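Local structure of hypoxanthine-guanine phosphoribosyltransferase (HGPRT) (Schistosoma mansoni, 5IPF) at residues 102-107 against 120-125. The protein catalyses the phosphoribosyl transfer that converts hypoxanthine and guanine to IMP and GMP in purine salvage. Residues are numbered along the deposited sequence; the frame is centred on the assembly and turned at random.
Sequences DLVDGL and MSVEFV
Met120 reaches across to Leu107 with its thioether end. The sulfur SD of Met120 lies 4.1 Å from CB of Leu107 and equally far from CD1 of Leu107. The methyl CE of Met120 also comes to 4.1 Å from CB of Leu107. The two side chains meet at a slant. Beyond CG the methionine is extended (chi2 160°, chi3 178°), which carries SD and CE out from the strand to the helix. The second touch is between methyls, with Val104 CG2 at 4.4 Å from Val122 CG2. Val104 and Leu107 are three residues apart on one side of helix 97-112. Met120 and Val122, two residues apart, point from the same face of strand 120-125 toward the helix; Ser121 between them faces the other way. This is the closing half of a beta-alpha-beta crossover, strand 87-92, helix 97-112, strand 120-125, in the parallel sheet of the phosphoribosyltransferase fold. The contact is purely apolar, and the backbones stay apart, with CA of Val104 9.2 Å from CA of Met120. Leu89 of the neighbouring parallel strand packs against both Val104 and Leu107. Val76 of helix 61-81 also touches Leu107, while Phe97 of a second subunit packs on Val104.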
ATOM      1  N   ASP A 102       2.680  10.552   2.943  1.00 32.09           N
ATOM      2  CA  ASP A 102       3.275   9.626   1.984  1.00 36.96           C
ATOM      3  C   ASP A 102       4.770   9.874   1.819  1.00 41.39           C
ATOM      4  O   ASP A 102       5.543   8.919   1.644  1.00 30.38           O
ATOM      5  CB  ASP A 102       2.555   9.729   0.640  1.00 43.32           C
ATOM      6  CG  ASP A 102       1.099   9.301   0.726  1.00 52.53           C
ATOM      7  OD1 ASP A 102       0.796   8.374   1.505  1.00 59.28           O
ATOM      8  OD2 ASP A 102       0.256   9.892   0.018  1.00 52.57           O
ATOM      9  N   LEU A 103       5.199  11.138   1.885  1.00 37.37           N
ATOM     10  CA  LEU A 103       6.625  11.436   1.785  1.00 40.58           C
ATOM     11  C   LEU A 103       7.397  10.841   2.956  1.00 44.72           C
ATOM     12  O   LEU A 103       8.481  10.277   2.770  1.00 31.55           O
ATOM     13  CB  LEU A 103       6.849  12.946   1.717  1.00 48.62           C
ATOM     14  CG  LEU A 103       8.319  13.381   1.734  1.00 31.52           C
ATOM     15  CD1 LEU A 103       9.024  12.954   0.454  1.00 30.85           C
ATOM     16  CD2 LEU A 103       8.444  14.882   1.954  1.00 32.43           C
ATOM     17  N   VAL A 104       6.861  10.967   4.171  1.00 38.43           N
ATOM     18  CA  VAL A 104       7.513  10.387   5.343  1.00 36.96           C
ATOM     19  C   VAL A 104       7.529   8.867   5.240  1.00 41.05           C
ATOM     20  O   VAL A 104       8.506   8.214   5.628  1.00 41.79           O
ATOM     21  CB  VAL A 104       6.821  10.872   6.632  1.00 40.41           C
ATOM     22  CG1 VAL A 104       7.161   9.970   7.805  1.00 36.34           C
ATOM     23  CG2 VAL A 104       7.220  12.308   6.937  1.00 46.42           C
ATOM     24  N   ASP A 105       6.453   8.283   4.706  1.00 32.96           N
ATOM     25  CA  ASP A 105       6.432   6.848   4.431  1.00 32.99           C
ATOM     26  C   ASP A 105       7.610   6.444   3.551  1.00 32.43           C
ATOM     27  O   ASP A 105       8.395   5.551   3.898  1.00 47.57           O
ATOM     28  CB  ASP A 105       5.103   6.473   3.765  1.00 46.12           C
ATOM     29  CG  ASP A 105       4.594   5.102   4.184  1.00 58.28           C
ATOM     30  OD1 ASP A 105       5.033   4.089   3.597  1.00 65.04           O
ATOM     31  OD2 ASP A 105       3.734   5.040   5.087  1.00 66.46           O
ATOM     32  N   GLY A 106       7.751   7.107   2.402  1.00 36.81           N
ATOM     33  CA  GLY A 106       8.842   6.774   1.500  1.00 35.94           C
ATOM     34  C   GLY A 106      10.211   7.023   2.105  1.00 42.30           C
ATOM     35  O   GLY A 106      11.146   6.251   1.881  1.00 43.20           O
ATOM     36  N   LEU A 107      10.348   8.105   2.880  1.00 46.97           N
ATOM     37  CA  LEU A 107      11.626   8.426   3.511  1.00 33.55           C
ATOM     38  C   LEU A 107      12.035   7.344   4.503  1.00 54.12           C
ATOM     39  O   LEU A 107      13.147   6.807   4.431  1.00 35.62           O
ATOM     40  CB  LEU A 107      11.548   9.788   4.207  1.00 33.97           C
ATOM     41  CG  LEU A 107      11.597  11.078   3.381  1.00 47.95           C
ATOM     42  CD1 LEU A 107      11.533  12.295   4.295  1.00 34.46           C
ATOM     43  CD2 LEU A 107      12.849  11.129   2.524  1.00 33.87           C
ATOM     44  N   MET A 120      15.209  12.318  11.401  1.00 57.33           N
ATOM     45  CA  MET A 120      14.217  13.243  10.877  1.00 56.92           C
ATOM     46  C   MET A 120      13.216  13.605  11.966  1.00 58.41           C
ATOM     47  O   MET A 120      12.827  12.755  12.772  1.00 70.31           O
ATOM     48  CB  MET A 120      13.471  12.629   9.688  1.00 59.86           C
ATOM     49  CG  MET A 120      14.377  11.997   8.652  1.00 69.95           C
ATOM     50  SD  MET A 120      13.534  10.805   7.598  1.00 89.94           S
ATOM     51  CE  MET A 120      14.877  10.356   6.506  1.00 91.38           C
ATOM     52  N   SER A 121      12.805  14.867  11.984  1.00 45.40           N
ATOM     53  CA  SER A 121      11.749  15.355  12.855  1.00 58.53           C
ATOM     54  C   SER A 121      10.594  15.855  11.998  1.00 56.74           C
ATOM     55  O   SER A 121      10.694  15.953  10.773  1.00 55.40           O
ATOM     56  CB  SER A 121      12.261  16.470  13.775  1.00 49.22           C
ATOM     57  N   VAL A 122       9.480  16.166  12.655  1.00 57.48           N
ATOM     58  CA  VAL A 122       8.287  16.657  11.976  1.00 53.09           C
ATOM     59  C   VAL A 122       7.693  17.794  12.794  1.00 61.54           C
ATOM     60  O   VAL A 122       7.481  17.653  14.003  1.00 70.70           O
ATOM     61  CB  VAL A 122       7.244  15.543  11.761  1.00 59.75           C
ATOM     62  CG1 VAL A 122       5.927  16.135  11.289  1.00 71.13           C
ATOM     63  CG2 VAL A 122       7.752  14.524  10.752  1.00 47.27           C
ATOM     64  N   GLU A 123       7.435  18.921  12.136  1.00 64.73           N
ATOM     65  CA  GLU A 123       6.729  20.037  12.743  1.00 63.01           C
ATOM     66  C   GLU A 123       5.711  20.559  11.742  1.00 59.56           C
ATOM     67  O   GLU A 123       5.699  20.162  10.574  1.00 56.99           O
ATOM     68  CB  GLU A 123       7.691  21.146  13.183  1.00 52.37           C
ATOM     69  N   PHE A 124       4.849  21.459  12.205  1.00 76.30           N
ATOM     70  CA  PHE A 124       3.735  21.938  11.402  1.00 85.93           C
ATOM     71  C   PHE A 124       3.639  23.455  11.491  1.00 87.39           C
ATOM     72  O   PHE A 124       4.101  24.073  12.452  1.00 97.30           O
ATOM     73  CB  PHE A 124       2.417  21.293  11.850  1.00 91.51           C
ATOM     74  CG  PHE A 124       2.430  19.791  11.793  1.00 90.31           C
ATOM     75  CD1 PHE A 124       2.913  19.047  12.857  1.00 82.29           C
ATOM     76  CD2 PHE A 124       1.965  19.124  10.672  1.00 95.76           C
ATOM     77  CE1 PHE A 124       2.927  17.666  12.806  1.00 84.07           C
ATOM     78  CE2 PHE A 124       1.977  17.742  10.615  1.00 91.92           C
ATOM     79  CZ  PHE A 124       2.459  17.014  11.683  1.00 79.13           C
ATOM     80  N   VAL A 125       3.029  24.051  10.463  1.00 72.10           N
ATOM     81  CA  VAL A 125       2.835  25.495  10.404  1.00 70.39           C
ATOM     82  C   VAL A 125       1.595  25.789   9.573  1.00 63.77           C
ATOM     83  O   VAL A 125       1.202  25.006   8.707  1.00 54.34           O
ATOM     84  CB  VAL A 125       4.064  26.226   9.813  1.00 76.07           C
TER